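PDB 3CLW: conserved exported protein, which is of unknown function but probably acts as a glycoside hydrolase, splitting O-glycosidic bonds. Local coordinates for residues A[77-82]-A[139-144]; A[159-164]-A[208-213]; A[46-51]-A[392-397]; A[410-415]-A[438-443]. All coordinates share one frame; numbering follows the deposited sequence.

Contacts 1, 2 and 3 belong to the (beta/alpha)8 barrel and contact 4 to the beta domain beside it. Contact 1 lies far out, about 27 Å from the centre of the chain to its own centre, and joins two loops through a polar side chain. The other three are buried and rest on apolar contacts: a methionine against a phenylalanine between helices in contact 2, a leucine against a leucine and a tryptophan in contact 3, branched side chains meeting over an intervening strand in contact 4. Contacts 2 and 3 lie on opposite sides of the chain's centre. The chain passes from helix 391-400 of contact 3 to strand 408-414 of contact 4, and the nearest atoms of these two contacts are about 6 Å apart.

Contact 1: residues A[77-82]-A[139-144]; sequences YENREA and SASTVS
Asn-79 carries nearly all of this contact, reaching from one loop to the backbone of another at Ala-140 and Ser-141. Its CG lies anti to the backbone N (chi1 -165°), which sends the amide out of the turn and across to the second loop. There ND2 donates to Ala-140 O over 3.1 Å, with an N-H...O angle of 148°; the nitrogen is tilted 20° from the carbonyl plane, and ND2 also stands 3.7 Å from Ser-141 CA. The same nitrogen bonds to Glu-84, its stronger partner, whose other carboxylate oxygen bonds to Thr-142, so Glu-84, from the same loop as Asn-79, adds a second tie to the other loop. On this inner side Ser-141 is buried. Its OG takes a bond from Val-143 N at 2.9 Å, closing an ST turn, and also gives one to Lys-83 O.

The outer side is looser. Ala-140 is exposed and brings only its carbonyl to the contact, while Arg-80 folds back over Tyr-77 at the surface: its NH2 sits 3.5 Å above the plane of the ring, over the centre, and donates to Tyr-77 O at 2.8 Å. Two overlapping type I turns, Tyr-77 to Arg-80 and Asn-79 to Ala-82, shape this loop. The segments follow strands 68-71 and 125-128, so they are neighbouring beta-to-alpha loops on the C-terminal rim of a TIM barrel.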
loop_
_atom_site.group_PDB
_atom_site.type_symbol
_atom_site.label_atom_id
_atom_site.label_comp_id
_atom_site.label_asym_id
_atom_site.label_seq_id
_atom_site.Cartn_x
_atom_site.Cartn_y
_atom_site.Cartn_z
ATOM N N TYR A 77 21.522 -1.361 11.221
ATOM C CA TYR A 77 22.135 -0.251 11.929
ATOM C C TYR A 77 23.137 -0.725 12.990
ATOM O O TYR A 77 24.277 -0.265 13.002
ATOM C CB TYR A 77 21.077 0.685 12.548
ATOM C CG TYR A 77 21.698 1.776 13.403
ATOM C CD1 TYR A 77 22.175 2.950 12.817
ATOM C CD2 TYR A 77 21.833 1.626 14.794
ATOM C CE1 TYR A 77 22.750 3.959 13.577
ATOM C CE2 TYR A 77 22.416 2.613 15.557
ATOM C CZ TYR A 77 22.881 3.800 14.936
ATOM O OH TYR A 77 23.467 4.839 15.693
ATOM N N GLU A 78 22.731 -1.613 13.904
ATOM C CA GLU A 78 23.697 -2.183 14.876
ATOM C C GLU A 78 24.861 -2.913 14.166
ATOM O O GLU A 78 25.956 -2.960 14.685
ATOM C CB GLU A 78 23.027 -3.189 15.833
ATOM C CG GLU A 78 22.063 -2.603 16.855
ATOM C CD GLU A 78 20.631 -2.514 16.329
ATOM O OE1 GLU A 78 20.436 -2.562 15.078
ATOM O OE2 GLU A 78 19.703 -2.403 17.173
ATOM N N ASN A 79 24.595 -3.496 12.998
ATOM C CA ASN A 79 25.544 -4.366 12.308
ATOM C C ASN A 79 26.280 -3.589 11.228
ATOM O O ASN A 79 26.869 -4.184 10.339
ATOM C CB ASN A 79 24.790 -5.530 11.640
ATOM C CG ASN A 79 25.702 -6.666 11.207
ATOM O OD1 ASN A 79 26.610 -7.054 11.918
ATOM N ND2 ASN A 79 25.399 -7.250 10.078
ATOM N N ARG A 80 26.249 -2.259 11.301
ATOM C CA ARG A 80 26.675 -1.467 10.151
ATOM C C ARG A 80 28.166 -1.553 9.765
ATOM O O ARG A 80 28.494 -1.255 8.620
ATOM C CB ARG A 80 26.174 -0.015 10.246
ATOM C CG ARG A 80 26.895 0.894 11.207
ATOM C CD ARG A 80 26.022 2.116 11.496
ATOM N NE ARG A 80 26.582 2.966 12.549
ATOM C CZ ARG A 80 26.423 2.760 13.853
ATOM N NH1 ARG A 80 26.989 3.589 14.745
ATOM N NH2 ARG A 80 25.704 1.725 14.277
ATOM N N GLU A 81 29.037 -1.959 10.700
ATOM C CA GLU A 81 30.475 -2.163 10.413
ATOM C C GLU A 81 30.742 -3.402 9.535
ATOM O O GLU A 81 31.873 -3.582 9.052
ATOM C CB GLU A 81 31.299 -2.263 11.713
ATOM C CG GLU A 81 31.418 -0.961 12.505
ATOM C CD GLU A 81 32.172 -1.106 13.849
ATOM O OE1 GLU A 81 32.973 -2.050 14.022
ATOM O OE2 GLU A 81 31.970 -0.253 14.754
ATOM N N ALA A 82 29.710 -4.249 9.345
ATOM C CA ALA A 82 29.773 -5.436 8.502
ATOM C C ALA A 82 29.573 -5.027 7.050
ATOM O O ALA A 82 29.524 -3.828 6.767
ATOM C CB ALA A 82 28.681 -6.459 8.934
ATOM N N SER A 139 24.251 -14.869 5.669
ATOM C CA SER A 139 25.350 -13.990 5.317
ATOM C C SER A 139 25.894 -13.176 6.491
ATOM O O SER A 139 26.847 -12.405 6.333
ATOM C CB SER A 139 24.959 -13.095 4.143
ATOM O OG SER A 139 23.881 -12.248 4.478
ATOM N N ALA A 140 25.306 -13.379 7.666
ATOM C CA ALA A 140 25.547 -12.549 8.860
ATOM C C ALA A 140 25.271 -11.039 8.617
ATOM O O ALA A 140 25.939 -10.160 9.188
ATOM C CB ALA A 140 26.947 -12.773 9.418
ATOM N N SER A 141 24.280 -10.757 7.781
ATOM C CA SER A 141 23.984 -9.410 7.378
ATOM C C SER A 141 22.571 -9.364 6.776
ATOM O O SER A 141 22.037 -10.369 6.315
ATOM C CB SER A 141 25.028 -8.931 6.376
ATOM O OG SER A 141 24.615 -7.737 5.758
ATOM N N THR A 142 21.949 -8.188 6.830
ATOM C CA THR A 142 20.658 -7.991 6.164
ATOM C C THR A 142 20.868 -7.897 4.641
ATOM O O THR A 142 19.912 -8.000 3.856
ATOM C CB THR A 142 19.972 -6.727 6.677
ATOM O OG1 THR A 142 20.716 -5.591 6.242
ATOM C CG2 THR A 142 19.909 -6.704 8.204
ATOM N N VAL A 143 22.122 -7.686 4.223
ATOM C CA VAL A 143 22.466 -7.840 2.809
ATOM C C VAL A 143 22.916 -9.288 2.540
ATOM O O VAL A 143 23.970 -9.742 3.009
ATOM C CB VAL A 143 23.475 -6.766 2.319
ATOM C CG1 VAL A 143 23.657 -6.856 0.788
ATOM C CG2 VAL A 143 22.994 -5.335 2.736
ATOM N N SER A 144 22.065 -10.005 1.805
ATOM C CA SER A 144 22.282 -11.404 1.463
ATOM C C SER A 144 23.442 -11.495 0.463
ATOM O O SER A 144 23.833 -10.489 -0.117
ATOM C CB SER A 144 21.022 -11.991 0.868
ATOM O OG SER A 144 20.642 -11.204 -0.236
#

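Contact 2: residues A[159-164]-A[208-213]; sequences DFARFL and YRMVEE
Phe-160 and Ala-161 meet Met-210 and Glu-213 in a buried helix-helix contact on the outside of the (beta/alpha)8 barrel. Helices 157-173 and 204-221 are successive barrel helices, leading into the neighbouring parallel strands 178-182 and 226-232. Over these short segments the axes approach to 9.2 Å and cross at -54°.

The backbones come closest where Ala-161 faces Glu-213: the two CA atoms are 5.8 Å apart, and the small Ala-161 CB rests 3.6 Å from Glu-213 C and 3.8 Å from Glu-213 CB. Glu-213 therefore takes part through its backbone and the root of its side chain, its carboxylate oxygen OE1 staying 6.2 Å from Arg-162 NH1. That guanidinium is instead paired along its own helix, with Asp-158 and Asp-159. Leu-214, the next residue on helix 204-221, also packs on Ala-161 and Leu-164.

Met-210 supplies the other half. Its chain bends at both chi2 and chi3 (-43° and -55°), curling the thioether back toward helix 157-173 and across the line of Phe-160 at about a right angle. The result is a Met-aromatic contact of oblique geometry, with SD 5.0 Å from the ring centroid, and the terminal methyl CE reaches Phe-160 CD2 at 3.6 Å.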
loop_
_atom_site.group_PDB
_atom_site.type_symbol
_atom_site.label_atom_id
_atom_site.label_comp_id
_atom_site.label_asym_id
_atom_site.label_seq_id
_atom_site.Cartn_x
_atom_site.Cartn_y
_atom_site.Cartn_z
ATOM N N ASP A 159 12.575 -19.267 15.217
ATOM C CA ASP A 159 13.153 -18.107 15.904
ATOM C C ASP A 159 12.655 -16.781 15.301
ATOM O O ASP A 159 12.253 -15.865 16.032
ATOM C CB ASP A 159 14.692 -18.140 15.855
ATOM C CG ASP A 159 15.264 -19.419 16.411
ATOM O OD1 ASP A 159 15.801 -19.402 17.520
ATOM O OD2 ASP A 159 15.160 -20.456 15.751
ATOM N N PHE A 160 12.698 -16.689 13.978
ATOM C CA PHE A 160 12.252 -15.495 13.289
ATOM C C PHE A 160 10.748 -15.273 13.507
ATOM O O PHE A 160 10.329 -14.171 13.901
ATOM C CB PHE A 160 12.647 -15.541 11.810
ATOM C CG PHE A 160 12.297 -14.308 11.032
ATOM C CD1 PHE A 160 12.339 -13.044 11.622
ATOM C CD2 PHE A 160 11.955 -14.414 9.683
ATOM C CE1 PHE A 160 12.014 -11.894 10.894
ATOM C CE2 PHE A 160 11.647 -13.269 8.924
ATOM C CZ PHE A 160 11.677 -11.986 9.551
ATOM N N ALA A 161 9.945 -16.308 13.284
ATOM C CA ALA A 161 8.492 -16.221 13.551
ATOM C C ALA A 161 8.223 -15.782 14.989
ATOM O O ALA A 161 7.330 -14.951 15.228
ATOM C CB ALA A 161 7.781 -17.538 13.233
ATOM N N ARG A 162 8.990 -16.323 15.938
ATOM C CA ARG A 162 8.811 -15.946 17.319
ATOM C C ARG A 162 9.162 -14.460 17.595
ATOM O O ARG A 162 8.500 -13.802 18.384
ATOM C CB ARG A 162 9.577 -16.868 18.251
ATOM C CG ARG A 162 8.876 -18.243 18.460
ATOM C CD ARG A 162 9.438 -18.933 19.697
ATOM N NE ARG A 162 10.866 -19.196 19.562
ATOM C CZ ARG A 162 11.392 -20.336 19.091
ATOM N NH1 ARG A 162 10.608 -21.350 18.682
ATOM N NH2 ARG A 162 12.722 -20.468 19.017
ATOM N N PHE A 163 10.213 -13.978 16.931
ATOM C CA PHE A 163 10.643 -12.595 16.991
ATOM C C PHE A 163 9.534 -11.657 16.488
ATOM O O PHE A 163 9.185 -10.713 17.183
ATOM C CB PHE A 163 11.923 -12.379 16.174
ATOM C CG PHE A 163 12.195 -10.929 15.850
ATOM C CD1 PHE A 163 12.628 -10.047 16.843
ATOM C CD2 PHE A 163 12.011 -10.447 14.553
ATOM C CE1 PHE A 163 12.879 -8.690 16.562
ATOM C CE2 PHE A 163 12.282 -9.085 14.241
ATOM C CZ PHE A 163 12.702 -8.210 15.280
ATOM N N LEU A 164 9.000 -11.947 15.296
ATOM C CA LEU A 164 7.885 -11.197 14.711
ATOM C C LEU A 164 6.609 -11.207 15.567
ATOM O O LEU A 164 5.970 -10.176 15.719
ATOM C CB LEU A 164 7.550 -11.712 13.318
ATOM C CG LEU A 164 8.610 -11.539 12.232
ATOM C CD1 LEU A 164 8.178 -12.271 10.981
ATOM C CD2 LEU A 164 8.742 -10.037 11.936
ATOM N N TYR A 208 6.341 -20.927 2.570
ATOM C CA TYR A 208 5.467 -21.890 3.221
ATOM C C TYR A 208 5.917 -22.141 4.659
ATOM O O TYR A 208 5.091 -22.177 5.576
ATOM C CB TYR A 208 5.370 -23.201 2.387
ATOM C CG TYR A 208 4.561 -24.291 3.051
ATOM C CD1 TYR A 208 3.253 -24.533 2.688
ATOM C CD2 TYR A 208 5.121 -25.069 4.077
ATOM C CE1 TYR A 208 2.508 -25.544 3.316
ATOM C CE2 TYR A 208 4.393 -26.077 4.721
ATOM C CZ TYR A 208 3.097 -26.310 4.336
ATOM O OH TYR A 208 2.387 -27.314 4.971
ATOM N N ARG A 209 7.216 -22.290 4.860
ATOM C CA ARG A 209 7.744 -22.499 6.201
ATOM C C ARG A 209 7.498 -21.307 7.104
ATOM O O ARG A 209 7.130 -21.491 8.253
ATOM C CB ARG A 209 9.245 -22.837 6.209
ATOM C CG ARG A 209 9.582 -24.256 5.846
ATOM C CD ARG A 209 11.029 -24.610 6.223
ATOM N NE ARG A 209 11.224 -24.882 7.662
ATOM C CZ ARG A 209 12.423 -24.999 8.244
ATOM N NH1 ARG A 209 13.548 -24.851 7.544
ATOM N NH2 ARG A 209 12.504 -25.268 9.531
ATOM N N MET A 210 7.711 -20.088 6.587
ATOM C CA MET A 210 7.472 -18.902 7.365
ATOM C C MET A 210 6.000 -18.852 7.768
ATOM O O MET A 210 5.676 -18.602 8.922
ATOM C CB MET A 210 7.942 -17.640 6.625
ATOM C CG MET A 210 9.481 -17.307 6.812
ATOM S SD MET A 210 10.128 -17.502 8.510
ATOM C CE MET A 210 8.945 -16.429 9.373
ATOM N N VAL A 211 5.103 -19.154 6.837
ATOM C CA VAL A 211 3.684 -19.198 7.189
ATOM C C VAL A 211 3.416 -20.241 8.285
ATOM O O VAL A 211 2.769 -19.956 9.277
ATOM C CB VAL A 211 2.782 -19.424 5.962
ATOM C CG1 VAL A 211 1.330 -19.590 6.397
ATOM C CG2 VAL A 211 2.905 -18.251 5.011
ATOM N N GLU A 212 3.971 -21.429 8.109
ATOM C CA GLU A 212 3.782 -22.516 9.035
ATOM C C GLU A 212 4.278 -22.123 10.427
ATOM O O GLU A 212 3.555 -22.288 11.419
ATOM C CB GLU A 212 4.511 -23.754 8.497
ATOM C CG GLU A 212 4.563 -24.964 9.406
ATOM C CD GLU A 212 5.166 -26.190 8.660
ATOM O OE1 GLU A 212 6.312 -26.106 8.109
ATOM O OE2 GLU A 212 4.459 -27.219 8.588
ATOM N N GLU A 213 5.496 -21.587 10.503
ATOM C CA GLU A 213 6.054 -21.202 11.799
ATOM C C GLU A 213 5.330 -20.004 12.455
ATOM O O GLU A 213 5.099 -19.987 13.686
ATOM C CB GLU A 213 7.561 -20.948 11.684
ATOM C CG GLU A 213 8.375 -22.171 11.274
ATOM C CD GLU A 213 8.219 -23.380 12.210
ATOM O OE1 GLU A 213 7.989 -23.230 13.429
ATOM O OE2 GLU A 213 8.351 -24.516 11.712
#

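Contact 3: residues A[46-51]-A[392-397]; sequences ADLLFK and MLWTTA
Leu-48 meets Leu-393 and Trp-394 where the end of helix 39-50 lies beside helix 391-400. Along the first segment, Ala-46 comes first and turns to helix 108-119, packing on Ala-116. Asp-47 forms a salt bridge with Arg-120.

Leu-48 then makes the contact. Its CB stands 4.2 Å from Leu-393 CD1. CG is anti to the carbonyl carbon (chi1 -70°), and from there the CD2 branch carries on to the six-membered part of the indole, 4.2 Å from both CZ2 and CH2 of Trp-394. The two side chains cross obliquely. Leu-393 also braces the indole from its own helix, its CD2 lying 3.4 Å above the ring plane and over its centre, while Trp-394 NE1 is bonded to Thr-389. The ring thus has leucine methyls from both helices against it, and its one N-H is satisfied.

Leu-49 goes to Phe-113, Phe-50 sets its ring edge-to-face with Trp-68, and at Lys-51 the chain leaves helical geometry. Leu-48 also packs on Ile-387 and Thr-389 of strand 386-389, while helices 108-119 and 328-347 flank the pair on the 39-50 and 391-400 sides; this fits first and last helices closing the barrel's outer ring.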
loop_
_atom_site.group_PDB
_atom_site.type_symbol
_atom_site.label_atom_id
_atom_site.label_comp_id
_atom_site.label_asym_id
_atom_site.label_seq_id
_atom_site.Cartn_x
_atom_site.Cartn_y
_atom_site.Cartn_z
ATOM N N ALA A 46 1.556 13.825 10.229
ATOM C CA ALA A 46 0.568 12.923 10.817
ATOM C C ALA A 46 -0.898 13.282 10.477
ATOM O O ALA A 46 -1.719 12.383 10.205
ATOM C CB ALA A 46 0.761 12.835 12.317
ATOM N N ASP A 47 -1.223 14.578 10.489
ATOM C CA ASP A 47 -2.530 15.012 10.045
ATOM C C ASP A 47 -2.792 14.663 8.557
ATOM O O ASP A 47 -3.856 14.150 8.243
ATOM C CB ASP A 47 -2.770 16.521 10.291
ATOM C CG ASP A 47 -2.823 16.904 11.786
ATOM O OD1 ASP A 47 -3.017 16.038 12.695
ATOM O OD2 ASP A 47 -2.666 18.118 12.048
ATOM N N LEU A 48 -1.849 14.962 7.660
ATOM C CA LEU A 48 -2.012 14.662 6.207
ATOM C C LEU A 48 -2.232 13.169 5.947
ATOM O O LEU A 48 -2.919 12.799 5.007
ATOM C CB LEU A 48 -0.810 15.159 5.373
ATOM C CG LEU A 48 -0.655 16.704 5.223
ATOM C CD1 LEU A 48 0.792 17.108 4.918
ATOM C CD2 LEU A 48 -1.613 17.278 4.194
ATOM N N LEU A 49 -1.685 12.336 6.834
ATOM C CA LEU A 49 -1.703 10.874 6.656
ATOM C C LEU A 49 -2.965 10.229 7.220
ATOM O O LEU A 49 -3.557 9.394 6.565
ATOM C CB LEU A 49 -0.474 10.267 7.322
ATOM C CG LEU A 49 0.895 10.598 6.746
ATOM C CD1 LEU A 49 2.041 9.879 7.465
ATOM C CD2 LEU A 49 0.923 10.236 5.306
ATOM N N PHE A 50 -3.380 10.657 8.421
ATOM C CA PHE A 50 -4.296 9.879 9.264
ATOM C C PHE A 50 -5.614 10.542 9.650
ATOM O O PHE A 50 -6.580 9.833 9.942
ATOM C CB PHE A 50 -3.591 9.457 10.559
ATOM C CG PHE A 50 -2.311 8.736 10.328
ATOM C CD1 PHE A 50 -2.280 7.575 9.518
ATOM C CD2 PHE A 50 -1.125 9.202 10.904
ATOM C CE1 PHE A 50 -1.084 6.905 9.281
ATOM C CE2 PHE A 50 0.085 8.532 10.690
ATOM C CZ PHE A 50 0.102 7.370 9.872
ATOM N N LYS A 51 -5.644 11.874 9.671
ATOM C CA LYS A 51 -6.722 12.581 10.352
ATOM C C LYS A 51 -7.913 12.736 9.417
ATOM O O LYS A 51 -7.809 13.348 8.371
ATOM C CB LYS A 51 -6.231 13.945 10.882
ATOM C CG LYS A 51 -7.199 14.641 11.833
ATOM C CD LYS A 51 -6.562 15.886 12.406
ATOM C CE LYS A 51 -7.440 16.573 13.435
ATOM N NZ LYS A 51 -6.718 17.770 13.991
ATOM N N MET A 392 -0.545 13.194 -6.029
ATOM C CA MET A 392 -0.702 11.795 -5.717
ATOM C C MET A 392 -1.322 11.702 -4.345
ATOM O O MET A 392 -2.144 10.834 -4.111
ATOM C CB MET A 392 0.636 11.039 -5.784
ATOM C CG MET A 392 1.107 10.707 -7.238
ATOM S SD MET A 392 2.791 10.139 -7.499
ATOM C CE MET A 392 3.701 11.671 -7.157
ATOM N N LEU A 393 -0.968 12.612 -3.435
ATOM C CA LEU A 393 -1.602 12.562 -2.132
ATOM C C LEU A 393 -3.090 12.806 -2.310
ATOM O O LEU A 393 -3.914 12.070 -1.793
ATOM C CB LEU A 393 -0.982 13.571 -1.138
ATOM C CG LEU A 393 -1.485 13.496 0.322
ATOM C CD1 LEU A 393 -0.470 14.040 1.321
ATOM C CD2 LEU A 393 -2.782 14.270 0.492
ATOM N N TRP A 394 -3.430 13.851 -3.048
ATOM C CA TRP A 394 -4.824 14.252 -3.208
ATOM C C TRP A 394 -5.691 13.268 -4.029
ATOM O O TRP A 394 -6.861 13.018 -3.705
ATOM C CB TRP A 394 -4.879 15.714 -3.674
ATOM C CG TRP A 394 -4.161 16.571 -2.657
ATOM C CD1 TRP A 394 -2.963 17.241 -2.825
ATOM C CD2 TRP A 394 -4.551 16.785 -1.280
ATOM N NE1 TRP A 394 -2.638 17.885 -1.650
ATOM C CE2 TRP A 394 -3.571 17.596 -0.689
ATOM C CE3 TRP A 394 -5.641 16.349 -0.493
ATOM C CZ2 TRP A 394 -3.651 18.015 0.649
ATOM C CZ3 TRP A 394 -5.710 16.733 0.815
ATOM C CH2 TRP A 394 -4.714 17.559 1.390
ATOM N N THR A 395 -5.109 12.662 -5.046
ATOM C CA THR A 395 -5.872 11.697 -5.842
ATOM C C THR A 395 -6.091 10.400 -5.063
ATOM O O THR A 395 -7.141 9.766 -5.217
ATOM C CB THR A 395 -5.233 11.398 -7.209
ATOM O OG1 THR A 395 -3.924 10.846 -7.027
ATOM C CG2 THR A 395 -5.146 12.682 -8.049
ATOM N N THR A 396 -5.126 10.026 -4.220
ATOM C CA THR A 396 -5.335 8.903 -3.279
ATOM C C THR A 396 -6.475 9.241 -2.325
ATOM O O THR A 396 -7.381 8.434 -2.108
ATOM C CB THR A 396 -4.076 8.562 -2.455
ATOM O OG1 THR A 396 -3.004 8.240 -3.337
ATOM C CG2 THR A 396 -4.322 7.365 -1.548
ATOM N N ALA A 397 -6.430 10.454 -1.789
ATOM C CA ALA A 397 -7.452 10.940 -0.857
ATOM C C ALA A 397 -8.871 10.906 -1.422
ATOM O O ALA A 397 -9.798 10.687 -0.674
ATOM C CB ALA A 397 -7.086 12.366 -0.327
#

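Contact 4: residues A[410-415]-A[438-443]; sequences IAIKPT and VVTVAI
A contact between next-but-one strands of a beta sheet brings Ile-410 to Val-438 and Ile-412 to Thr-440, in the beta-rich domain beside the barrel, consistent with the beta-sandwich side domain of family 30 hydrolases. Strands 408-414 and 438-444 are not neighbours: 427-433 runs between them, antiparallel to each, so the two flanking strands point the same way. Their spacing reflects this, with Ile-412 CA 8.7 Å from Thr-440 CA, and the side chains must span the middle strand to touch.

Each isoleucine does so with its terminal CD1 methyl. In Ile-412, CG1 is anti to the backbone N (chi1 174°) and the chain stays extended, so CD1 meets Thr-440 CG2 tip to tip at 3.7 Å. Ile-410 takes another route: its CG1 lies between the backbone N and the carbonyl carbon (chi1 58°), yet CD1 still arrives 4.1 Å from Val-438 CG1. Residues of the middle strand pack alongside, Ile-412 on Ile-429 and Ser-431, Ile-410 on Thr-433.

Thr-440 divides its two branches between different tasks. OG1 is hydrogen-bonded to Ser-431 OG on the intervening strand, which satisfies a buried hydroxyl within the sheet. Its methyl is what Ile-412 meets, which implies that across these two segments the contact is one of methyl groups.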
loop_
_atom_site.group_PDB
_atom_site.type_symbol
_atom_site.label_atom_id
_atom_site.label_comp_id
_atom_site.label_asym_id
_atom_site.label_seq_id
_atom_site.Cartn_x
_atom_site.Cartn_y
_atom_site.Cartn_z
ATOM N N ILE A 410 -19.781 -1.590 -5.087
ATOM C CA ILE A 410 -21.075 -1.949 -5.678
ATOM C C ILE A 410 -21.005 -1.587 -7.145
ATOM O O ILE A 410 -20.053 -0.921 -7.575
ATOM C CB ILE A 410 -22.255 -1.253 -4.965
ATOM C CG1 ILE A 410 -22.098 0.287 -4.992
ATOM C CG2 ILE A 410 -22.360 -1.747 -3.542
ATOM C CD1 ILE A 410 -23.165 1.027 -4.233
ATOM N N ALA A 411 -21.977 -2.061 -7.921
ATOM C CA ALA A 411 -21.990 -1.837 -9.367
ATOM C C ALA A 411 -22.328 -0.385 -9.743
ATOM O O ALA A 411 -23.196 0.251 -9.132
ATOM C CB ALA A 411 -22.991 -2.801 -10.043
ATOM N N ILE A 412 -21.645 0.119 -10.759
ATOM C CA ILE A 412 -22.008 1.389 -11.394
ATOM C C ILE A 412 -21.722 1.209 -12.892
ATOM O O ILE A 412 -20.584 1.171 -13.316
ATOM C CB ILE A 412 -21.285 2.639 -10.758
ATOM C CG1 ILE A 412 -21.583 3.927 -11.555
ATOM C CG2 ILE A 412 -19.764 2.425 -10.664
ATOM C CD1 ILE A 412 -21.254 5.246 -10.844
ATOM N N LYS A 413 -22.774 1.066 -13.686
ATOM C CA LYS A 413 -22.610 0.758 -15.101
ATOM C C LYS A 413 -23.090 1.919 -15.972
ATOM O O LYS A 413 -24.113 2.537 -15.691
ATOM C CB LYS A 413 -23.350 -0.534 -15.457
ATOM N N PRO A 414 -22.351 2.220 -17.036
ATOM C CA PRO A 414 -22.909 3.221 -17.930
ATOM C C PRO A 414 -24.038 2.629 -18.810
ATOM O O PRO A 414 -24.230 1.411 -18.868
ATOM C CB PRO A 414 -21.699 3.668 -18.758
ATOM C CG PRO A 414 -20.724 2.502 -18.701
ATOM C CD PRO A 414 -21.058 1.673 -17.502
ATOM N N THR A 415 -24.810 3.493 -19.454
ATOM C CA THR A 415 -25.850 3.033 -20.367
ATOM C C THR A 415 -25.202 2.529 -21.651
ATOM O O THR A 415 -25.715 1.610 -22.283
ATOM C CB THR A 415 -26.871 4.132 -20.685
ATOM O OG1 THR A 415 -26.185 5.350 -21.000
ATOM C CG2 THR A 415 -27.768 4.378 -19.498
ATOM N N VAL A 438 -23.278 6.674 -0.261
ATOM C CA VAL A 438 -22.757 6.080 -1.480
ATOM C C VAL A 438 -21.680 7.025 -2.025
ATOM O O VAL A 438 -21.934 8.216 -2.240
ATOM C CB VAL A 438 -23.869 5.740 -2.513
ATOM C CG1 VAL A 438 -23.284 5.119 -3.799
ATOM C CG2 VAL A 438 -24.860 4.771 -1.905
ATOM N N VAL A 439 -20.474 6.461 -2.214
ATOM C CA VAL A 439 -19.276 7.179 -2.613
ATOM C C VAL A 439 -18.890 6.770 -4.027
ATOM O O VAL A 439 -18.695 5.597 -4.312
ATOM C CB VAL A 439 -18.083 6.859 -1.638
ATOM C CG1 VAL A 439 -16.754 7.462 -2.140
ATOM C CG2 VAL A 439 -18.405 7.291 -0.192
ATOM N N THR A 440 -18.789 7.737 -4.915
ATOM C CA THR A 440 -18.421 7.473 -6.291
ATOM C C THR A 440 -17.159 8.277 -6.658
ATOM O O THR A 440 -17.042 9.459 -6.339
ATOM C CB THR A 440 -19.616 7.792 -7.212
ATOM O OG1 THR A 440 -20.735 6.992 -6.795
ATOM C CG2 THR A 440 -19.305 7.482 -8.630
ATOM N N VAL A 441 -16.199 7.622 -7.288
ATOM C CA VAL A 441 -14.960 8.295 -7.640
ATOM C C VAL A 441 -14.772 8.161 -9.131
ATOM O O VAL A 441 -14.694 7.047 -9.651
ATOM C CB VAL A 441 -13.724 7.726 -6.873
ATOM C CG1 VAL A 441 -12.463 8.489 -7.224
ATOM C CG2 VAL A 441 -13.943 7.755 -5.370
ATOM N N ALA A 442 -14.721 9.304 -9.801
ATOM C CA ALA A 442 -14.654 9.390 -11.240
ATOM C C ALA A 442 -13.346 9.996 -11.673
ATOM O O ALA A 442 -12.978 11.087 -11.235
ATOM C CB ALA A 442 -15.818 10.218 -11.775
ATOM N N ILE A 443 -12.627 9.287 -12.526
ATOM C CA ILE A 443 -11.409 9.851 -13.102
ATOM C C ILE A 443 -11.671 10.260 -14.522
ATOM O O ILE A 443 -12.030 9.412 -15.349
ATOM C CB ILE A 443 -10.223 8.854 -13.105
ATOM C CG1 ILE A 443 -10.030 8.244 -11.716
ATOM C CG2 ILE A 443 -8.941 9.542 -13.630
ATOM C CD1 ILE A 443 -9.116 7.037 -11.717
#